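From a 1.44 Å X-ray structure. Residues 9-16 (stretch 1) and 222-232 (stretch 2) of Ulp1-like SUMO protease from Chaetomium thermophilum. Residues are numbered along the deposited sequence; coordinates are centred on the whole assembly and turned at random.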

ATOM      1  N   ARG A   9      12.779 -10.311  10.815  1.00 12.86           N
ATOM      2  CA  ARG A   9      13.928  -9.464  11.107  1.00 12.89           C
ATOM      3  C   ARG A   9      13.431  -8.024  11.130  1.00 11.33           C
ATOM      4  O   ARG A   9      12.275  -7.742  10.810  1.00 12.17           O
ATOM      5  CB  ARG A   9      15.087  -9.694  10.124  1.00 15.19           C
ATOM      6  CG  ARG A   9      14.729  -9.654   8.654  1.00 16.27           C
ATOM      7  CD  ARG A   9      14.610  -8.240   8.113  1.00 16.78           C
ATOM      8  NE  ARG A   9      14.428  -8.256   6.664  1.00 17.06           N
ATOM      9  CZ  ARG A   9      14.072  -7.205   5.935  1.00 15.97           C
ATOM     10  NH1 ARG A   9      13.865  -6.026   6.509  1.00 17.31           N
ATOM     11  NH2 ARG A   9      13.912  -7.343   4.626  1.00 17.67           N
ATOM     12  N   GLN A  10      14.308  -7.114  11.545  1.00 10.86           N
ATOM     13  CA  GLN A  10      13.955  -5.702  11.640  1.00 11.00           C
ATOM     14  C   GLN A  10      13.416  -5.184  10.311  1.00  9.99           C
ATOM     15  O   GLN A  10      14.073  -5.292   9.271  1.00 10.89           O
ATOM     16  CB  GLN A  10      15.207  -4.910  12.031  1.00 12.16           C
ATOM     17  CG  GLN A  10      14.941  -3.459  12.374  1.00 12.87           C
ATOM     18  CD  GLN A  10      14.415  -3.290  13.774  1.00 14.50           C
ATOM     19  OE1 GLN A  10      15.002  -3.801  14.727  1.00 15.13           O
ATOM     20  NE2 GLN A  10      13.291  -2.587  13.911  1.00 15.72           N
ATOM     21  N   LEU A  11      12.226  -4.578  10.359  1.00 10.43           N
ATOM     22  CA  LEU A  11      11.549  -4.178   9.129  1.00 10.16           C
ATOM     23  C   LEU A  11      12.251  -3.008   8.449  1.00  9.97           C
ATOM     24  O   LEU A  11      12.423  -3.006   7.225  1.00 11.71           O
ATOM     25  CB  LEU A  11      10.090  -3.821   9.416  1.00 11.29           C
ATOM     26  CG  LEU A  11       9.273  -3.362   8.202  1.00 12.17           C
ATOM     27  CD1 LEU A  11       9.117  -4.493   7.193  1.00 16.45           C
ATOM     28  CD2 LEU A  11       7.918  -2.828   8.627  1.00 12.12           C
ATOM     29  N   ILE A  12      12.628  -1.989   9.218  1.00  9.22           N
ATOM     30  CA  ILE A  12      13.194  -0.757   8.679  1.00  8.59           C
ATOM     31  C   ILE A  12      14.627  -0.666   9.170  1.00 10.11           C
ATOM     32  O   ILE A  12      14.867  -0.431  10.362  1.00 11.76           O
ATOM     33  CB  ILE A  12      12.389   0.477   9.104  1.00  8.90           C
ATOM     34  CG1 ILE A  12      10.923   0.310   8.710  1.00  9.38           C
ATOM     35  CG2 ILE A  12      12.979   1.731   8.483  1.00  9.55           C
ATOM     36  CD1 ILE A  12      10.024   1.417   9.211  1.00 10.32           C
ATOM     37  N   THR A  13      15.576  -0.853   8.255  1.00  9.57           N
ATOM     38  CA  THR A  13      16.990  -0.942   8.573  1.00 10.04           C
ATOM     39  C   THR A  13      17.800   0.023   7.720  1.00 10.09           C
ATOM     40  O   THR A  13      17.394   0.378   6.612  1.00  9.90           O
ATOM     41  CB  THR A  13      17.494  -2.369   8.310  1.00 11.85           C
ATOM     42  OG1 THR A  13      17.073  -2.787   7.007  1.00 13.49           O
ATOM     43  CG2 THR A  13      16.949  -3.348   9.324  1.00 12.61           C
ATOM     44  N   PRO A  14      18.960   0.451   8.204  1.00 10.78           N
ATOM     45  CA  PRO A  14      19.773   1.400   7.434  1.00 10.82           C
ATOM     46  C   PRO A  14      20.291   0.802   6.132  1.00  9.70           C
ATOM     47  O   PRO A  14      20.576  -0.393   6.038  1.00 11.13           O
ATOM     48  CB  PRO A  14      20.923   1.736   8.395  1.00 12.77           C
ATOM     49  CG  PRO A  14      20.953   0.595   9.374  1.00 15.19           C
ATOM     50  CD  PRO A  14      19.542   0.153   9.523  1.00 12.96           C
ATOM     51  N   LEU A  15      20.418   1.656   5.120  1.00 10.74           N
ATOM     52  CA  LEU A  15      20.879   1.227   3.810  1.00 10.93           C
ATOM     53  C   LEU A  15      22.399   1.128   3.743  1.00 10.48           C
ATOM     54  O   LEU A  15      23.126   1.808   4.477  1.00 11.09           O
ATOM     55  CB  LEU A  15      20.421   2.227   2.743  1.00 11.10           C
ATOM     56  CG  LEU A  15      18.922   2.283   2.458  1.00 11.21           C
ATOM     57  CD1 LEU A  15      18.603   3.542   1.671  1.00 14.10           C
ATOM     58  CD2 LEU A  15      18.471   1.066   1.695  1.00 11.68           C
ATOM     59  N   SER A  16      22.874   0.290   2.830  1.00 10.21           N
ATOM     60  CA  SER A  16      24.285   0.255   2.495  1.00 10.70           C
ATOM     61  C   SER A  16      24.743   1.602   1.941  1.00 11.78           C
ATOM     62  O   SER A  16      23.942   2.437   1.507  1.00 11.45           O
ATOM     63  CB  SER A  16      24.535  -0.790   1.412  1.00 12.22           C
ATOM     64  OG  SER A  16      24.057  -0.315   0.166  1.00 12.62           O
ATOM     65  N   ALA A 222       6.253  -4.163  14.497  1.00  9.76           N
ATOM     66  CA  ALA A 222       7.270  -4.120  13.455  1.00  9.41           C
ATOM     67  C   ALA A 222       8.015  -2.801  13.294  1.00  8.86           C
ATOM     68  O   ALA A 222       9.143  -2.824  12.799  1.00 10.40           O
ATOM     69  CB  ALA A 222       6.658  -4.486  12.095  1.00 10.90           C
ATOM     70  N   TYR A 223       7.442  -1.659  13.668  1.00  8.33           N
ATOM     71  CA  TYR A 223       8.110  -0.394  13.369  1.00  8.24           C
ATOM     72  C   TYR A 223       7.582   0.705  14.284  1.00  9.55           C
ATOM     73  O   TYR A 223       6.616   0.514  15.029  1.00  9.89           O
ATOM     74  CB  TYR A 223       7.991  -0.038  11.875  1.00  8.40           C
ATOM     75  CG  TYR A 223       6.635   0.450  11.408  1.00  8.70           C
ATOM     76  CD1 TYR A 223       5.614  -0.441  11.078  1.00  8.54           C
ATOM     77  CD2 TYR A 223       6.384   1.806  11.270  1.00  9.03           C
ATOM     78  CE1 TYR A 223       4.379   0.013  10.644  1.00  9.49           C
ATOM     79  CE2 TYR A 223       5.153   2.271  10.843  1.00  9.75           C
ATOM     80  CZ  TYR A 223       4.155   1.380  10.526  1.00  9.13           C
ATOM     81  OH  TYR A 223       2.943   1.881  10.096  1.00 11.20           O
ATOM     82  N   THR A 224       8.261   1.858  14.229  1.00  9.68           N
ATOM     83  CA  THR A 224       7.889   3.036  14.991  1.00  9.91           C
ATOM     84  C   THR A 224       7.902   4.268  14.092  1.00  9.41           C
ATOM     85  O   THR A 224       8.534   4.289  13.030  1.00  9.00           O
ATOM     86  CB  THR A 224       8.874   3.313  16.132  1.00 12.09           C
ATOM     87  OG1 THR A 224      10.099   3.791  15.563  1.00 14.25           O
ATOM     88  CG2 THR A 224       9.146   2.062  16.956  1.00 13.52           C
ATOM     89  N   GLU A 225       7.219   5.316  14.558  1.00  9.74           N
ATOM     90  CA  GLU A 225       7.202   6.578  13.827  1.00  9.68           C
ATOM     91  C   GLU A 225       8.606   7.153  13.655  1.00  9.59           C
ATOM     92  O   GLU A 225       8.926   7.722  12.604  1.00 10.77           O
ATOM     93  CB  GLU A 225       6.295   7.580  14.542  1.00 11.23           C
ATOM     94  CG  GLU A 225       6.164   8.904  13.803  1.00 12.54           C
ATOM     95  CD  GLU A 225       5.087   9.807  14.380  1.00 14.21           C
ATOM     96  OE1 GLU A 225       5.110  10.043  15.608  1.00 15.96           O
ATOM     97  OE2 GLU A 225       4.225  10.287  13.602  1.00 15.22           O
ATOM     98  N   ALA A 226       9.460   7.025  14.674  1.00 10.40           N
ATOM     99  CA  ALA A 226      10.799   7.600  14.590  1.00 10.91           C
ATOM    100  C   ALA A 226      11.661   6.950  13.512  1.00  9.97           C
ATOM    101  O   ALA A 226      12.680   7.531  13.123  1.00 11.21           O
ATOM    102  CB  ALA A 226      11.496   7.508  15.946  1.00 13.97           C
ATOM    103  N   GLN A 227      11.283   5.768  13.024  1.00  9.56           N
ATOM    104  CA  GLN A 227      12.002   5.103  11.943  1.00  8.53           C
ATOM    105  C   GLN A 227      11.589   5.587  10.558  1.00  8.42           C
ATOM    106  O   GLN A 227      12.189   5.166   9.563  1.00  8.61           O
ATOM    107  CB  GLN A 227      11.778   3.590  12.020  1.00  9.19           C
ATOM    108  CG  GLN A 227      12.373   2.947  13.244  1.00 10.35           C
ATOM    109  CD  GLN A 227      11.861   1.548  13.468  1.00  9.94           C
ATOM    110  OE1 GLN A 227      10.921   1.108  12.815  1.00 10.80           O
ATOM    111  NE2 GLN A 227      12.461   0.850  14.409  1.00 13.54           N
ATOM    112  N   LEU A 228      10.613   6.472  10.463  1.00  8.84           N
ATOM    113  CA  LEU A 228      10.084   6.806   9.150  1.00  8.43           C
ATOM    114  C   LEU A 228      10.999   7.674   8.292  1.00  8.47           C
ATOM    115  O   LEU A 228      10.956   7.534   7.066  1.00  8.37           O
ATOM    116  CB  LEU A 228       8.675   7.393   9.265  1.00  8.61           C
ATOM    117  CG  LEU A 228       7.663   6.410   9.859  1.00  9.34           C
ATOM    118  CD1 LEU A 228       6.281   7.011   9.835  1.00 10.31           C
ATOM    119  CD2 LEU A 228       7.660   5.053   9.155  1.00 11.26           C
ATOM    120  N   PRO A 229      11.855   8.542   8.845  1.00  8.28           N
ATOM    121  CA  PRO A 229      12.832   9.207   7.959  1.00  9.36           C
ATOM    122  C   PRO A 229      13.698   8.214   7.203  1.00  8.22           C
ATOM    123  O   PRO A 229      13.944   8.376   6.000  1.00  9.22           O
ATOM    124  CB  PRO A 229      13.631  10.089   8.923  1.00 10.05           C
ATOM    125  CG  PRO A 229      12.629  10.436   9.991  1.00 10.22           C
ATOM    126  CD  PRO A 229      11.842   9.156  10.189  1.00  9.35           C
ATOM    127  N   LEU A 230      14.136   7.157   7.877  1.00  8.58           N
ATOM    128  CA  LEU A 230      14.880   6.108   7.194  1.00  9.17           C
ATOM    129  C   LEU A 230      13.996   5.355   6.206  1.00  8.57           C
ATOM    130  O   LEU A 230      14.439   5.016   5.103  1.00  8.88           O
ATOM    131  CB  LEU A 230      15.465   5.166   8.236  1.00 10.06           C
ATOM    132  CG  LEU A 230      16.064   3.865   7.732  1.00 11.34           C
ATOM    133  CD1 LEU A 230      17.179   4.130   6.734  1.00 11.58           C
ATOM    134  CD2 LEU A 230      16.556   3.074   8.944  1.00 12.07           C
ATOM    135  N   GLN A 231      12.748   5.082   6.575  1.00  7.75           N
ATOM    136  CA  GLN A 231      11.855   4.379   5.662  1.00  7.61           C
ATOM    137  C   GLN A 231      11.652   5.155   4.367  1.00  7.95           C
ATOM    138  O   GLN A 231      11.497   4.546   3.303  1.00  8.24           O
ATOM    139  CB  GLN A 231      10.521   4.124   6.354  1.00  8.24           C
ATOM    140  CG  GLN A 231       9.500   3.342   5.539  1.00  8.22           C
ATOM    141  CD  GLN A 231       9.839   1.884   5.332  1.00  8.72           C
ATOM    142  OE1 GLN A 231      11.004   1.491   5.243  1.00  9.99           O
ATOM    143  NE2 GLN A 231       8.798   1.067   5.229  1.00 11.79           N
ATOM    144  N   ARG A 232      11.661   6.491   4.421  1.00  7.85           N
ATOM    145  CA  ARG A 232      11.585   7.269   3.188  1.00  7.75           C
ATOM    146  C   ARG A 232      12.754   6.947   2.265  1.00  8.09           C
ATOM    147  O   ARG A 232      12.579   6.832   1.048  1.00  8.50           O
ATOM    148  CB  ARG A 232      11.556   8.763   3.502  1.00  8.60           C
ATOM    149  CG  ARG A 232      10.298   9.208   4.212  1.00  8.86           C
ATOM    150  CD  ARG A 232      10.512  10.563   4.869  1.00  8.02           C
ATOM    151  NE  ARG A 232       9.315  10.997   5.581  1.00  8.88           N
ATOM    152  CZ  ARG A 232       8.339  11.716   5.037  1.00  8.17           C
ATOM    153  NH1 ARG A 232       8.409  12.085   3.767  1.00  9.26           N
ATOM    154  NH2 ARG A 232       7.277  12.042   5.761  1.00  9.77           N
TER
HETATM  155  O   HOH W   1      11.473  -1.502  11.940  1.00 10.17           O
HETATM  156  O   HOH W   2      10.677  -5.056  12.689  1.00 13.15           O
HETATM  157  O   HOH W   3      11.686  -1.205   4.892  1.00 31.62           O

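No direct hydrogen bond joins these two stretches, although they bury 501 Å² between them; every polar link passes through water. The contact illustrates a general principle: where an extended segment without regular structure packs on a helix and the turn before it, apolar side chains can supply the packing while a few ordered waters satisfy the backbone.

The best-connected water is water 1, which has four partners. It accepts from Gln-10 NE2 (2.9 Å) and from the backbone Ile-12 N (3.0 Å), and donates to Ala-222 O and to Gln-227 OE1 (2.8 Å each). Two acceptors and two donors exhaust the hydrogen-bonding capacity of a water molecule. Water 2 spans a simpler gap, accepting from Leu-11 N (2.8 Å) and donating to Ala-222 O (2.7 Å), so that this one carbonyl serves two bridges. Water 3 donates to Leu-11 O (3.0 Å) and to Gln-231 OE1 (2.8 Å). Glutamine suits these sites because its amide stands at the end of a flexible chain and offers both a donor and an acceptor. Gln-227 uses its acceptor twice: besides receiving water 1, its OE1 takes a hydrogen bond from Thr-224 N (3.1 Å), which ties the side chain to its own turn.

Between these bridges lies Ile-12, which has the largest area covered by the other stretch, 134 Å². Its CA-to-CB bond points toward stretch 2, and with chi1 in m and chi2 in t the side chain reaches in two directions. CD1 lies 3.7 Å from Tyr-223 CB and 4.3 Å from Leu-228 CD2, while CG2 packs 3.8 Å from Leu-230 CG. A beta-branched residue fills such a site well, since both branches find apolar neighbours. Leu-11 is buried beside it, its CD2 4.0 Å from Ala-222 CB and 4.1 Å from Tyr-223 CD1. The tyrosine ring then leads away from the contact, and its hydroxyl is hydrogen-bonded elsewhere in the structure.

From the helix, Leu-230 answers Ile-12 with 85 Å² of covered surface. Its chi1 is t and its chi2 p, and CD2 comes 3.5 Å from Thr-13 C and 3.6 Å from Pro-14 N, so a methyl group rests against the peptide link between those residues. Thr-13 and Pro-14 both direct their CA-to-CB bonds away from stretch 2, leaving mainly backbone for the leucine to cover; the proline ring still contributes CD, 4.2 Å from Leu-230 CD2.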